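Local coordinates for cytolethal distending toxin protein B (Haemophilus ducreyi, PDB 1SR4), which is the deoxyribonuclease I-like subunit of a three-protein bacterial genotoxin and probably damages host-cell DNA, which would disturb the cell cycle and lead to apoptosis, at residues B[206-211]-B[253-258]; B[28-33]-B[238-243]; B[199-204]-B[215-220]; B[20-25]-B[247-252]; B[120-125]-B[136-141]. All coordinates share one frame; numbering follows the deposited sequence.

How the contacts relate
The five contacts illustrate how the parts of a DNase I-like sandwich of two mixed sheets are tied together. Contact 5, first to close along the chain, joins the hairpin strands 124-129 and 132-138; contact 3 pairs strands 216-221 and 200-202 at the far end of the same sheet, their centres about 15 Å apart. Contacts 1 and 2 belong to neighbouring strands 255-259 and 235-239 of the other sheet, with about 12 Å between centres. Contacts 2 and 4 share helix 20-31, and contact 2 is nested inside the loop that contact 4 closes. Contact 1 crosses contacts 2, 3 and 4 along the chain and touches all three, so it sits where both sheets and the C-terminal loop converge.

Contact 1 (B[206-211]-B[253-258]); sequences EPTHRS and FPVSFV
The edge of the Phe253 ring is set against backbone: Thr208 C and His209 N both lie near its plane, with Phe253 CD2 3.7 Å from Thr208 C. Arg210, its chain extended, crosses Phe253 at about a right angle and touches it through CG, Arg210 CG to Phe253 CE2 being 3.8 Å. Farther along, the guanidinium is tilted 26° from the ring, Arg210 NE 4.2 Å from Phe253 CZ. The second flat group, the His209 imidazole, meets Ser211 OG in its plane; His209 ND1 and that hydroxyl are hydrogen-bonded at 2.8 Å, and the ring also meets that of His252. Backbone and methyls complete the join. Phe253 N donates to Thr208 O over 2.8 Å, nearly straight at 166°, although the N-H comes in 46° out of the carbonyl plane. The hydroxyl of Thr208 takes the crowded position between backbone N and carbonyl carbon, where it bonds to Asp216 and Leu215 N, and this leaves Thr208 CG2 to meet Val255 CG2 at 3.7 Å. Pro146 of subunit A and Leu156 of subunit C pack on Phe253, so the aromatic residue also belongs to the toxin interface. The loop between strands 200-202 and 216-221 is thereby tied to the residues leading into the last strand of the other sheet, as befits a DNase I-like sandwich.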
# COMPACT_ATOMS: atom_id res chain seq x y z
N GLU B 206 1.52 2.89 -16.27
CA GLU B 206 0.54 3.67 -15.54
C GLU B 206 1.30 4.59 -14.59
O GLU B 206 2.38 4.26 -14.13
CB GLU B 206 -0.38 2.78 -14.70
CG GLU B 206 -1.30 1.86 -15.48
CD GLU B 206 -2.34 1.24 -14.57
OE1 GLU B 206 -2.09 0.15 -14.01
OE2 GLU B 206 -3.40 1.87 -14.38
N PRO B 207 0.73 5.76 -14.27
CA PRO B 207 1.37 6.72 -13.36
C PRO B 207 1.75 6.08 -12.01
O PRO B 207 1.04 5.19 -11.52
CB PRO B 207 0.29 7.79 -13.20
CG PRO B 207 -0.42 7.77 -14.54
CD PRO B 207 -0.53 6.28 -14.82
N THR B 208 2.87 6.50 -11.42
CA THR B 208 3.26 5.97 -10.10
C THR B 208 3.29 7.12 -9.10
O THR B 208 3.69 6.94 -7.95
CB THR B 208 4.67 5.32 -10.08
OG1 THR B 208 5.68 6.33 -10.23
CG2 THR B 208 4.81 4.29 -11.19
N HIS B 209 2.84 8.29 -9.54
CA HIS B 209 2.81 9.49 -8.69
C HIS B 209 1.58 10.30 -9.08
O HIS B 209 1.13 10.23 -10.22
CB HIS B 209 4.09 10.30 -8.91
CG HIS B 209 4.20 11.53 -8.07
ND1 HIS B 209 4.15 12.80 -8.61
CD2 HIS B 209 4.38 11.70 -6.74
CE1 HIS B 209 4.30 13.70 -7.65
NE2 HIS B 209 4.44 13.06 -6.50
N ARG B 210 1.04 11.08 -8.14
CA ARG B 210 -0.17 11.81 -8.42
C ARG B 210 -0.04 12.95 -9.41
O ARG B 210 -1.02 13.60 -9.74
CB ARG B 210 -0.83 12.23 -7.10
CG ARG B 210 -1.38 11.00 -6.34
CD ARG B 210 -2.19 11.34 -5.08
NE ARG B 210 -2.37 10.15 -4.24
CZ ARG B 210 -3.27 10.04 -3.27
NH1 ARG B 210 -4.09 11.06 -3.00
NH2 ARG B 210 -3.35 8.91 -2.56
N SER B 211 1.17 13.18 -9.89
CA SER B 211 1.39 14.22 -10.88
C SER B 211 1.02 13.63 -12.24
O SER B 211 0.88 14.34 -13.23
CB SER B 211 2.87 14.60 -10.92
OG SER B 211 3.64 13.44 -11.25
N PHE B 253 2.51 5.67 -5.72
CA PHE B 253 1.81 4.39 -5.68
C PHE B 253 2.88 3.30 -5.61
O PHE B 253 3.91 3.38 -6.28
CB PHE B 253 0.96 4.24 -6.95
CG PHE B 253 -0.20 5.20 -7.01
CD1 PHE B 253 -1.44 4.84 -6.48
CD2 PHE B 253 -0.05 6.47 -7.53
CE1 PHE B 253 -2.50 5.73 -6.46
CE2 PHE B 253 -1.09 7.38 -7.52
CZ PHE B 253 -2.33 7.00 -6.98
N PRO B 254 2.66 2.27 -4.78
CA PRO B 254 3.67 1.21 -4.69
C PRO B 254 3.71 0.48 -6.03
O PRO B 254 2.71 0.38 -6.73
CB PRO B 254 3.16 0.35 -3.53
CG PRO B 254 1.68 0.52 -3.59
CD PRO B 254 1.51 2.00 -3.90
N VAL B 255 4.89 -0.02 -6.38
CA VAL B 255 5.08 -0.73 -7.64
C VAL B 255 5.72 -2.09 -7.35
O VAL B 255 6.64 -2.17 -6.54
CB VAL B 255 6.03 0.07 -8.55
CG1 VAL B 255 6.27 -0.70 -9.87
CG2 VAL B 255 5.42 1.45 -8.83
N SER B 256 5.22 -3.16 -7.97
CA SER B 256 5.78 -4.48 -7.73
C SER B 256 6.44 -5.02 -9.00
O SER B 256 6.13 -4.57 -10.11
CB SER B 256 4.69 -5.43 -7.25
OG SER B 256 3.70 -5.53 -8.26
N PHE B 257 7.34 -5.98 -8.82
CA PHE B 257 8.07 -6.59 -9.92
C PHE B 257 7.97 -8.08 -9.62
O PHE B 257 8.55 -8.57 -8.66
CB PHE B 257 9.53 -6.10 -9.90
CG PHE B 257 9.64 -4.59 -9.88
CD1 PHE B 257 9.62 -3.86 -11.06
CD2 PHE B 257 9.65 -3.91 -8.67
CE1 PHE B 257 9.58 -2.46 -11.04
CE2 PHE B 257 9.61 -2.50 -8.63
CZ PHE B 257 9.58 -1.78 -9.81
N VAL B 258 7.19 -8.79 -10.44
CA VAL B 258 6.88 -10.20 -10.25
C VAL B 258 7.00 -10.98 -11.56
O VAL B 258 6.71 -10.45 -12.63
CB VAL B 258 5.43 -10.34 -9.71
CG1 VAL B 258 5.11 -11.78 -9.36
CG2 VAL B 258 5.25 -9.45 -8.48

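Contact 2 (B[28-33]-B[238-243]); sequences RQLLSG and SLMLNQ
In this DNase I-like fold the C-terminal part of helix 20-31 is met by the turn that follows strand 235-239, and one side-chain amide does most of the holding. Gln243 points NE2 at two backbone carbonyls. The better bond runs from Gln243 NE2 to Ser32 O, at 2.8 Å and 148°, with the acceptor in the amide plane and the donor in the carbonyl plane; the other, from Gln243 NE2 to Gln29 O at 2.9 Å, is weak and bent to 127°. The Gln243 chain reaches them by a bend at chi2 (-56°), which turns the amide toward the carbonyls at the helix end. Carbonyls at and just past the end of a helix carry partial negative charge, so an amide N-H is a fitting partner and is probably polarised by them. Beside the amide lies an apolar patch: Leu30 CD2 sits 4.0 Å from Met240 SD and 4.1 Å from Gln243 CB, the leucine crossing both side chains obliquely. Although the CB of Leu30 leads away from the turn, its branch end returns to it.

Outward from this shell, Met240 is the centre of an inverse gamma turn, and its backbone pairs with Pro254. Gln29 is held by its own amide, OE1 to Arg245 N and NE2 to Ser246 OG. Trp10 and Pro254 back Leu30. A water lies within hydrogen-bonding distance of two carbonyls, 2.9 Å from Gln29 O and 2.5 Å from Gln243 O.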
# COMPACT_ATOMS: atom_id res chain seq x y z
N ARG B 28 2.63 -2.40 5.90
CA ARG B 28 2.15 -3.70 6.39
C ARG B 28 1.35 -4.43 5.31
O ARG B 28 1.51 -5.62 5.12
CB ARG B 28 1.29 -3.53 7.64
CG ARG B 28 2.02 -2.87 8.81
CD ARG B 28 1.10 -2.72 10.03
NE ARG B 28 0.90 -4.01 10.65
CZ ARG B 28 1.44 -4.38 11.80
NH1 ARG B 28 2.20 -3.54 12.49
NH2 ARG B 28 1.25 -5.60 12.23
N GLN B 29 0.49 -3.71 4.60
CA GLN B 29 -0.30 -4.35 3.56
C GLN B 29 0.55 -4.83 2.37
O GLN B 29 0.23 -5.85 1.75
CB GLN B 29 -1.43 -3.40 3.10
CG GLN B 29 -2.54 -3.26 4.17
CD GLN B 29 -3.55 -2.13 3.91
OE1 GLN B 29 -3.63 -1.59 2.80
NE2 GLN B 29 -4.34 -1.79 4.94
N LEU B 30 1.63 -4.12 2.06
CA LEU B 30 2.48 -4.52 0.93
C LEU B 30 3.21 -5.84 1.22
O LEU B 30 3.59 -6.57 0.30
CB LEU B 30 3.51 -3.42 0.61
CG LEU B 30 2.92 -2.05 0.22
CD1 LEU B 30 4.08 -1.10 -0.08
CD2 LEU B 30 1.99 -2.15 -1.00
N LEU B 31 3.43 -6.12 2.50
CA LEU B 31 4.14 -7.33 2.90
C LEU B 31 3.27 -8.55 3.24
O LEU B 31 3.79 -9.66 3.37
CB LEU B 31 5.02 -7.01 4.12
CG LEU B 31 6.11 -5.95 3.91
CD1 LEU B 31 6.56 -5.38 5.26
CD2 LEU B 31 7.27 -6.57 3.16
N SER B 32 1.97 -8.38 3.38
CA SER B 32 1.15 -9.52 3.78
C SER B 32 0.52 -10.35 2.69
O SER B 32 0.56 -10.01 1.51
CB SER B 32 0.08 -9.08 4.77
OG SER B 32 -0.77 -8.13 4.19
N GLY B 33 -0.06 -11.47 3.12
CA GLY B 33 -0.74 -12.35 2.20
C GLY B 33 0.20 -13.13 1.31
O GLY B 33 1.41 -12.92 1.34
N SER B 238 4.27 -3.45 -12.19
CA SER B 238 2.85 -3.16 -12.10
C SER B 238 2.57 -2.37 -10.83
O SER B 238 3.28 -2.55 -9.84
CB SER B 238 2.06 -4.48 -12.05
OG SER B 238 0.68 -4.26 -11.90
N LEU B 239 1.61 -1.44 -10.86
CA LEU B 239 1.27 -0.75 -9.61
C LEU B 239 0.83 -1.94 -8.74
O LEU B 239 0.12 -2.82 -9.22
CB LEU B 239 0.11 0.23 -9.81
CG LEU B 239 0.39 1.38 -10.79
CD1 LEU B 239 -0.80 2.34 -10.84
CD2 LEU B 239 1.66 2.13 -10.35
N MET B 240 1.25 -1.97 -7.48
CA MET B 240 0.89 -3.10 -6.59
C MET B 240 -0.48 -2.92 -5.94
O MET B 240 -0.63 -3.01 -4.72
CB MET B 240 1.96 -3.27 -5.50
CG MET B 240 1.84 -4.59 -4.74
SD MET B 240 3.30 -4.81 -3.73
CE MET B 240 3.45 -6.59 -3.68
N LEU B 241 -1.49 -2.71 -6.77
CA LEU B 241 -2.83 -2.45 -6.27
C LEU B 241 -3.51 -3.65 -5.65
O LEU B 241 -4.45 -3.49 -4.88
CB LEU B 241 -3.69 -1.87 -7.39
CG LEU B 241 -3.11 -0.64 -8.09
CD1 LEU B 241 -4.01 -0.25 -9.25
CD2 LEU B 241 -2.96 0.52 -7.11
N ASN B 242 -3.04 -4.85 -5.97
CA ASN B 242 -3.64 -6.06 -5.40
C ASN B 242 -3.39 -6.19 -3.89
O ASN B 242 -4.03 -7.00 -3.22
CB ASN B 242 -3.13 -7.29 -6.15
CG ASN B 242 -1.62 -7.38 -6.17
OD1 ASN B 242 -0.93 -6.44 -6.55
ND2 ASN B 242 -1.11 -8.53 -5.76
N GLN B 243 -2.48 -5.37 -3.37
CA GLN B 243 -2.16 -5.43 -1.94
C GLN B 243 -2.92 -4.41 -1.07
O GLN B 243 -3.01 -4.59 0.15
CB GLN B 243 -0.66 -5.22 -1.75
CG GLN B 243 0.22 -6.38 -2.21
CD GLN B 243 -0.15 -7.71 -1.56
OE1 GLN B 243 -0.83 -8.54 -2.16
NE2 GLN B 243 0.31 -7.92 -0.32
O HOH W 1 -2.53 -6.65 1.49

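Contact 3 (B[199-204]-B[215-220]); sequences TIIIAP and LDYAIL
Strands 200-202 and 216-221 form an antiparallel pair at the border of one sheet of the DNase I-like sandwich, their directions 156° apart, and the side chains fit together on both faces. On the face that looks into the sandwich, Leu220 is the bump and the isoleucines make its hollow. With CG in the crowded position between backbone N and carbonyl carbon (chi1 62°), its two methyls fork between Ile200 and Ile202 of the partner strand: Leu220 CD1 reaches Ile200 CG2 at 3.6 Å, where the two chains lie side by side, and Leu220 CD2 reaches Ile202 CD1 at 3.5 Å. Ala218 is small here and leaves room for Phe257 of strand 255-259, which also packs on Ile202. The other face carries Ile201 and Ile219, which turn to helix 182-189 through Leu185 and Leu189. Ile201 divides its work between two branches: Ile201 CD1 lies over Ile219, and Ile201 CG2 meets Tyr217 CD1 at 3.7 Å. Tyr217, also in the crowded position, lays Tyr217 CB against Ala203 CB at 3.3 Å, and its ring stacks with Phe178 while its hydroxyl bonds to Arg180 O. Thr199 closes the far end, its OG1 bound to Val195 O.

Four backbone bonds run between the strands, in two reciprocal pairs: Ile200 with Leu220 and Ile202 with Ala218. The shortest is Ile202 N to Ala218 O, 2.8 Å, the donor standing 36° above the carbonyl plane.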
# COMPACT_ATOMS: atom_id res chain seq x y z
N THR B 199 21.71 -4.19 -19.17
CA THR B 199 20.59 -3.91 -18.26
C THR B 199 19.27 -3.75 -18.99
O THR B 199 19.23 -3.56 -20.20
CB THR B 199 20.80 -2.60 -17.48
OG1 THR B 199 20.95 -1.52 -18.41
CG2 THR B 199 22.02 -2.70 -16.58
N ILE B 200 18.19 -3.82 -18.23
CA ILE B 200 16.88 -3.65 -18.82
C ILE B 200 16.01 -2.90 -17.81
O ILE B 200 15.98 -3.26 -16.63
CB ILE B 200 16.27 -5.03 -19.21
CG1 ILE B 200 15.03 -4.85 -20.09
CG2 ILE B 200 16.02 -5.87 -17.96
CD1 ILE B 200 13.80 -4.54 -19.36
N ILE B 201 15.35 -1.85 -18.28
CA ILE B 201 14.47 -1.05 -17.43
C ILE B 201 13.09 -1.73 -17.42
O ILE B 201 12.54 -2.02 -18.48
CB ILE B 201 14.26 0.38 -18.00
CG1 ILE B 201 15.59 1.16 -18.03
CG2 ILE B 201 13.23 1.13 -17.15
CD1 ILE B 201 16.12 1.48 -16.71
N ILE B 202 12.56 -1.99 -16.22
CA ILE B 202 11.24 -2.60 -16.09
C ILE B 202 10.38 -1.58 -15.36
O ILE B 202 10.64 -1.26 -14.18
CB ILE B 202 11.28 -3.93 -15.26
CG1 ILE B 202 12.04 -5.02 -16.03
CG2 ILE B 202 9.87 -4.47 -15.08
CD1 ILE B 202 13.52 -4.90 -15.94
N ALA B 203 9.35 -1.08 -16.04
CA ALA B 203 8.48 -0.05 -15.46
C ALA B 203 7.01 -0.11 -15.86
O ALA B 203 6.66 -0.62 -16.91
CB ALA B 203 9.03 1.34 -15.84
N PRO B 204 6.12 0.41 -15.00
CA PRO B 204 4.69 0.38 -15.35
C PRO B 204 4.49 1.39 -16.48
O PRO B 204 5.38 2.17 -16.77
CB PRO B 204 3.99 0.92 -14.10
CG PRO B 204 5.05 0.93 -13.01
CD PRO B 204 6.36 1.11 -13.73
N LEU B 215 7.57 7.62 -12.16
CA LEU B 215 8.85 7.91 -11.50
C LEU B 215 9.46 6.74 -10.73
O LEU B 215 10.66 6.76 -10.42
CB LEU B 215 8.65 9.07 -10.52
CG LEU B 215 7.96 10.35 -11.04
CD1 LEU B 215 7.62 11.26 -9.85
CD2 LEU B 215 8.87 11.07 -12.06
N ASP B 216 8.65 5.73 -10.44
CA ASP B 216 9.08 4.59 -9.64
C ASP B 216 9.10 3.30 -10.45
O ASP B 216 8.07 2.84 -10.93
CB ASP B 216 8.13 4.44 -8.46
CG ASP B 216 8.02 5.73 -7.66
OD1 ASP B 216 8.95 6.02 -6.87
OD2 ASP B 216 7.01 6.46 -7.84
N TYR B 217 10.29 2.72 -10.58
CA TYR B 217 10.42 1.50 -11.34
C TYR B 217 11.74 0.83 -11.03
O TYR B 217 12.36 1.10 -10.00
CB TYR B 217 10.26 1.77 -12.85
CG TYR B 217 11.05 2.96 -13.37
CD1 TYR B 217 12.33 2.78 -13.91
CD2 TYR B 217 10.52 4.25 -13.35
CE1 TYR B 217 13.06 3.88 -14.42
CE2 TYR B 217 11.24 5.35 -13.84
CZ TYR B 217 12.51 5.15 -14.37
OH TYR B 217 13.23 6.24 -14.82
N ALA B 218 12.18 -0.05 -11.92
CA ALA B 218 13.43 -0.75 -11.68
C ALA B 218 14.31 -0.89 -12.92
O ALA B 218 13.85 -0.72 -14.05
CB ALA B 218 13.13 -2.14 -11.10
N ILE B 219 15.58 -1.18 -12.68
CA ILE B 219 16.51 -1.47 -13.75
C ILE B 219 17.29 -2.68 -13.24
O ILE B 219 17.71 -2.72 -12.07
CB ILE B 219 17.47 -0.29 -14.08
CG1 ILE B 219 18.38 -0.71 -15.24
CG2 ILE B 219 18.30 0.10 -12.86
CD1 ILE B 219 19.04 0.45 -15.98
N LEU B 220 17.46 -3.69 -14.08
CA LEU B 220 18.16 -4.87 -13.59
C LEU B 220 19.16 -5.50 -14.54
O LEU B 220 19.16 -5.22 -15.73
CB LEU B 220 17.15 -5.92 -13.17
CG LEU B 220 16.21 -6.50 -14.23
CD1 LEU B 220 16.91 -7.63 -14.99
CD2 LEU B 220 14.96 -7.05 -13.54

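Contact 4 (B[20-25]-B[247-252]); sequences ESKWNI and QITSDH
Lys22 NZ is the best-held polar atom, gripped by three backbone carbonyls: Thr249 O at 2.8 Å, and Leu12 O and Gln13 O from the chain beyond strand 7-11. The bond to Thr249 O lies in the carbonyl plane. Surrounded by oxygens in a buried place, the amine is probably kept protonated. An extended chain carries it there, and on the way the methylenes run obliquely over the threonine, with Lys22 CG 3.2 Å from Thr249 OG1 and Lys22 CE 3.0 Å from Thr249 O. That hydroxyl stands in the crowded position between backbone N and carbonyl carbon and is bound to Asn26 OD1, as Ser250 OG is to Asn11 O. Ile25, one turn on, adds Ile25 CG2 at 4.1 Å from Gln247 O and Ile25 CD1 at 4.2 Å from Thr249 CG2. Downstream, Ser250 OG accepts from His252 N at 3.1 Å, an ST turn. The turn lies within the Ser-Asp-His sequence, in which His252 pairs with Asp216, consistent with the His-Asp pair of DNase I relatives. The loop thus lies between helix 20-31 and Trp10 of strand 7-11, on which Ile248, Thr249 and Ser250 pack, before it enters strand 255-259.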
# COMPACT_ATOMS: atom_id res chain seq x y z
N GLU B 20 4.72 7.06 11.22
CA GLU B 20 4.35 5.80 11.85
C GLU B 20 3.07 5.20 11.26
O GLU B 20 3.00 4.00 11.01
CB GLU B 20 4.17 6.01 13.36
CG GLU B 20 3.90 4.75 14.18
CD GLU B 20 5.11 3.83 14.28
OE1 GLU B 20 6.25 4.33 14.21
OE2 GLU B 20 4.94 2.60 14.43
N SER B 21 2.06 6.02 11.04
CA SER B 21 0.82 5.47 10.51
C SER B 21 1.01 4.89 9.11
O SER B 21 0.38 3.88 8.76
CB SER B 21 -0.30 6.53 10.53
OG SER B 21 0.05 7.68 9.77
N LYS B 22 1.90 5.49 8.32
CA LYS B 22 2.15 5.01 6.96
C LYS B 22 2.77 3.61 6.95
O LYS B 22 2.44 2.78 6.10
CB LYS B 22 3.05 5.99 6.20
CG LYS B 22 2.53 7.44 6.18
CD LYS B 22 3.20 8.27 5.08
CE LYS B 22 2.77 9.74 5.12
NZ LYS B 22 3.17 10.43 3.84
N TRP B 23 3.69 3.34 7.87
CA TRP B 23 4.29 2.01 7.95
C TRP B 23 3.21 1.01 8.36
O TRP B 23 3.14 -0.09 7.83
CB TRP B 23 5.39 1.95 9.01
CG TRP B 23 6.71 2.51 8.60
CD1 TRP B 23 7.15 3.79 8.77
CD2 TRP B 23 7.80 1.79 8.01
NE1 TRP B 23 8.43 3.92 8.32
CE2 TRP B 23 8.86 2.71 7.84
CE3 TRP B 23 7.98 0.46 7.60
CZ2 TRP B 23 10.09 2.35 7.29
CZ3 TRP B 23 9.21 0.09 7.04
CH2 TRP B 23 10.25 1.04 6.89
N ASN B 24 2.36 1.40 9.31
CA ASN B 24 1.34 0.49 9.79
C ASN B 24 0.10 0.32 8.94
O ASN B 24 -0.62 -0.66 9.08
CB ASN B 24 0.97 0.83 11.23
CG ASN B 24 2.10 0.49 12.18
OD1 ASN B 24 2.50 -0.67 12.29
ND2 ASN B 24 2.65 1.50 12.84
N ILE B 25 -0.14 1.27 8.04
CA ILE B 25 -1.27 1.15 7.13
C ILE B 25 -0.77 0.50 5.83
O ILE B 25 -1.06 -0.67 5.56
CB ILE B 25 -1.89 2.53 6.82
CG1 ILE B 25 -2.53 3.10 8.09
CG2 ILE B 25 -2.94 2.41 5.67
CD1 ILE B 25 -3.02 4.53 7.95
N GLN B 247 -6.40 3.72 1.84
CA GLN B 247 -5.90 4.86 1.09
C GLN B 247 -4.37 4.69 1.09
O GLN B 247 -3.80 4.12 2.04
CB GLN B 247 -6.25 6.15 1.84
CG GLN B 247 -5.46 7.39 1.43
CD GLN B 247 -5.73 7.82 -0.00
OE1 GLN B 247 -5.61 7.01 -0.93
NE2 GLN B 247 -6.10 9.09 -0.19
N ILE B 248 -3.72 5.12 0.01
CA ILE B 248 -2.26 5.08 -0.07
C ILE B 248 -1.88 6.41 0.56
O ILE B 248 -2.27 7.46 0.05
CB ILE B 248 -1.75 5.02 -1.53
CG1 ILE B 248 -2.24 3.72 -2.18
CG2 ILE B 248 -0.21 5.04 -1.56
CD1 ILE B 248 -1.66 3.48 -3.56
N THR B 249 -1.13 6.36 1.66
CA THR B 249 -0.79 7.58 2.40
C THR B 249 0.37 8.46 1.93
O THR B 249 0.98 9.18 2.73
CB THR B 249 -0.61 7.25 3.90
OG1 THR B 249 0.45 6.31 4.06
CG2 THR B 249 -1.88 6.66 4.47
N SER B 250 0.69 8.40 0.64
CA SER B 250 1.71 9.28 0.07
C SER B 250 1.28 9.56 -1.38
O SER B 250 0.32 8.96 -1.88
CB SER B 250 3.10 8.62 0.09
OG SER B 250 3.29 7.85 -1.06
N ASP B 251 1.95 10.48 -2.05
CA ASP B 251 1.58 10.78 -3.43
C ASP B 251 2.14 9.77 -4.44
O ASP B 251 1.94 9.93 -5.64
CB ASP B 251 2.03 12.20 -3.81
CG ASP B 251 1.20 13.28 -3.12
OD1 ASP B 251 0.06 12.99 -2.69
OD2 ASP B 251 1.69 14.43 -3.04
N HIS B 252 2.85 8.75 -3.96
CA HIS B 252 3.42 7.72 -4.82
C HIS B 252 2.64 6.42 -4.64
O HIS B 252 2.18 6.10 -3.54
CB HIS B 252 4.88 7.45 -4.48
CG HIS B 252 5.82 8.56 -4.85
ND1 HIS B 252 6.57 8.54 -6.01
CD2 HIS B 252 6.12 9.72 -4.22
CE1 HIS B 252 7.29 9.65 -6.07
NE2 HIS B 252 7.04 10.38 -5.00

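Contact 5 (B[120-125]-B[136-141]); sequences QSRPAV and TVHALA
This contact is the open end of a beta hairpin, strands 124-129 and 132-138, in one sheet of the DNase I-like sandwich. The strands are in register at Val125 and Thr136, an antiparallel hydrogen-bonded pair, and where they diverge Arg122 reaches across. Its CG stands anti to the carbonyl carbon, and the chain bends sharply at chi3 (-78°) to bring the guanidinium against the partner backbone. Arg122 NE donates to His138 O at 2.7 Å, from 31° above that carbonyl plane, while Arg122 NH2 makes a weak bond to Ala139 O at 3.0 Å. His138, its CG anti to the backbone N, turns a ring face to the same arginine: Arg122 NE lies 3.4 Å above the His138 imidazole, offset toward its rim, with the flat groups 47° apart. The charge finds its acid elsewhere, in Asp11 of subunit C, which also bonds Ala141 N.

Smaller side chains complete the fit, Ala124 CB meeting Val137 CG1 at 3.6 Å and Leu140 bringing CD2 to Gln120 O at 3.7 Å. Two waters mend the widened backbone. One links Arg122 N to His138 O; the other donates to Pro123 O at 2.7 Å and accepts from His138 N at 2.9 Å.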
# COMPACT_ATOMS: atom_id res chain seq x y z
N GLN B 120 23.67 17.31 -3.36
CA GLN B 120 23.54 16.33 -2.31
C GLN B 120 22.76 15.11 -2.78
O GLN B 120 21.60 14.93 -2.43
CB GLN B 120 22.86 16.95 -1.08
CG GLN B 120 23.73 18.00 -0.38
CD GLN B 120 24.87 17.38 0.42
OE1 GLN B 120 25.75 16.70 -0.12
NE2 GLN B 120 24.85 17.62 1.73
N SER B 121 23.40 14.29 -3.60
CA SER B 121 22.75 13.10 -4.09
C SER B 121 22.83 12.01 -3.04
O SER B 121 23.66 12.06 -2.11
CB SER B 121 23.41 12.64 -5.40
OG SER B 121 24.75 12.26 -5.19
N ARG B 122 21.94 11.04 -3.17
CA ARG B 122 21.86 9.90 -2.24
C ARG B 122 22.41 8.63 -2.90
O ARG B 122 22.19 8.38 -4.10
CB ARG B 122 20.40 9.68 -1.85
CG ARG B 122 19.76 10.85 -1.10
CD ARG B 122 18.23 10.74 -1.12
NE ARG B 122 17.64 11.15 -2.39
CZ ARG B 122 17.47 12.42 -2.78
NH1 ARG B 122 17.84 13.41 -1.98
NH2 ARG B 122 16.90 12.69 -3.95
N PRO B 123 23.14 7.81 -2.13
CA PRO B 123 23.71 6.59 -2.69
C PRO B 123 22.68 5.48 -2.82
O PRO B 123 21.59 5.54 -2.25
CB PRO B 123 24.79 6.21 -1.67
CG PRO B 123 24.12 6.61 -0.36
CD PRO B 123 23.52 7.97 -0.70
N ALA B 124 23.02 4.45 -3.60
CA ALA B 124 22.12 3.32 -3.72
C ALA B 124 22.50 2.46 -2.51
O ALA B 124 23.69 2.33 -2.19
CB ALA B 124 22.38 2.56 -5.02
N VAL B 125 21.50 1.89 -1.83
CA VAL B 125 21.76 1.04 -0.67
C VAL B 125 21.16 -0.31 -1.02
O VAL B 125 20.02 -0.38 -1.49
CB VAL B 125 21.09 1.63 0.60
CG1 VAL B 125 21.31 0.71 1.81
CG2 VAL B 125 21.66 3.02 0.88
N THR B 136 17.87 -0.05 -3.27
CA THR B 136 16.80 0.93 -3.18
C THR B 136 17.49 2.27 -3.54
O THR B 136 18.58 2.56 -3.07
CB THR B 136 16.19 1.03 -1.73
OG1 THR B 136 15.19 2.06 -1.70
CG2 THR B 136 17.26 1.40 -0.69
N VAL B 137 16.87 3.05 -4.42
CA VAL B 137 17.42 4.34 -4.81
C VAL B 137 16.38 5.44 -4.75
O VAL B 137 15.17 5.20 -4.85
CB VAL B 137 17.97 4.37 -6.25
CG1 VAL B 137 19.14 3.43 -6.38
CG2 VAL B 137 16.84 4.01 -7.25
N HIS B 138 16.88 6.65 -4.59
CA HIS B 138 16.04 7.83 -4.58
C HIS B 138 16.88 8.90 -5.27
O HIS B 138 17.66 9.60 -4.63
CB HIS B 138 15.69 8.26 -3.15
CG HIS B 138 14.76 9.43 -3.09
ND1 HIS B 138 14.28 9.95 -1.91
CD2 HIS B 138 14.23 10.19 -4.08
CE1 HIS B 138 13.49 10.97 -2.17
NE2 HIS B 138 13.44 11.14 -3.48
N ALA B 139 16.73 9.01 -6.59
CA ALA B 139 17.50 9.98 -7.37
C ALA B 139 17.04 11.41 -7.12
O ALA B 139 15.95 11.65 -6.57
CB ALA B 139 17.41 9.64 -8.86
N LEU B 140 17.86 12.36 -7.55
CA LEU B 140 17.57 13.78 -7.36
C LEU B 140 16.28 14.22 -8.04
O LEU B 140 15.98 13.80 -9.16
CB LEU B 140 18.76 14.62 -7.87
CG LEU B 140 20.07 14.43 -7.08
CD1 LEU B 140 21.28 14.91 -7.88
CD2 LEU B 140 19.96 15.20 -5.76
N ALA B 141 15.54 15.08 -7.36
CA ALA B 141 14.26 15.61 -7.83
C ALA B 141 14.33 16.24 -9.21
O ALA B 141 13.40 16.14 -10.01
CB ALA B 141 13.72 16.63 -6.83
O HOH W 2 20.05 11.21 -5.27
O HOH W 3 19.72 6.68 -3.83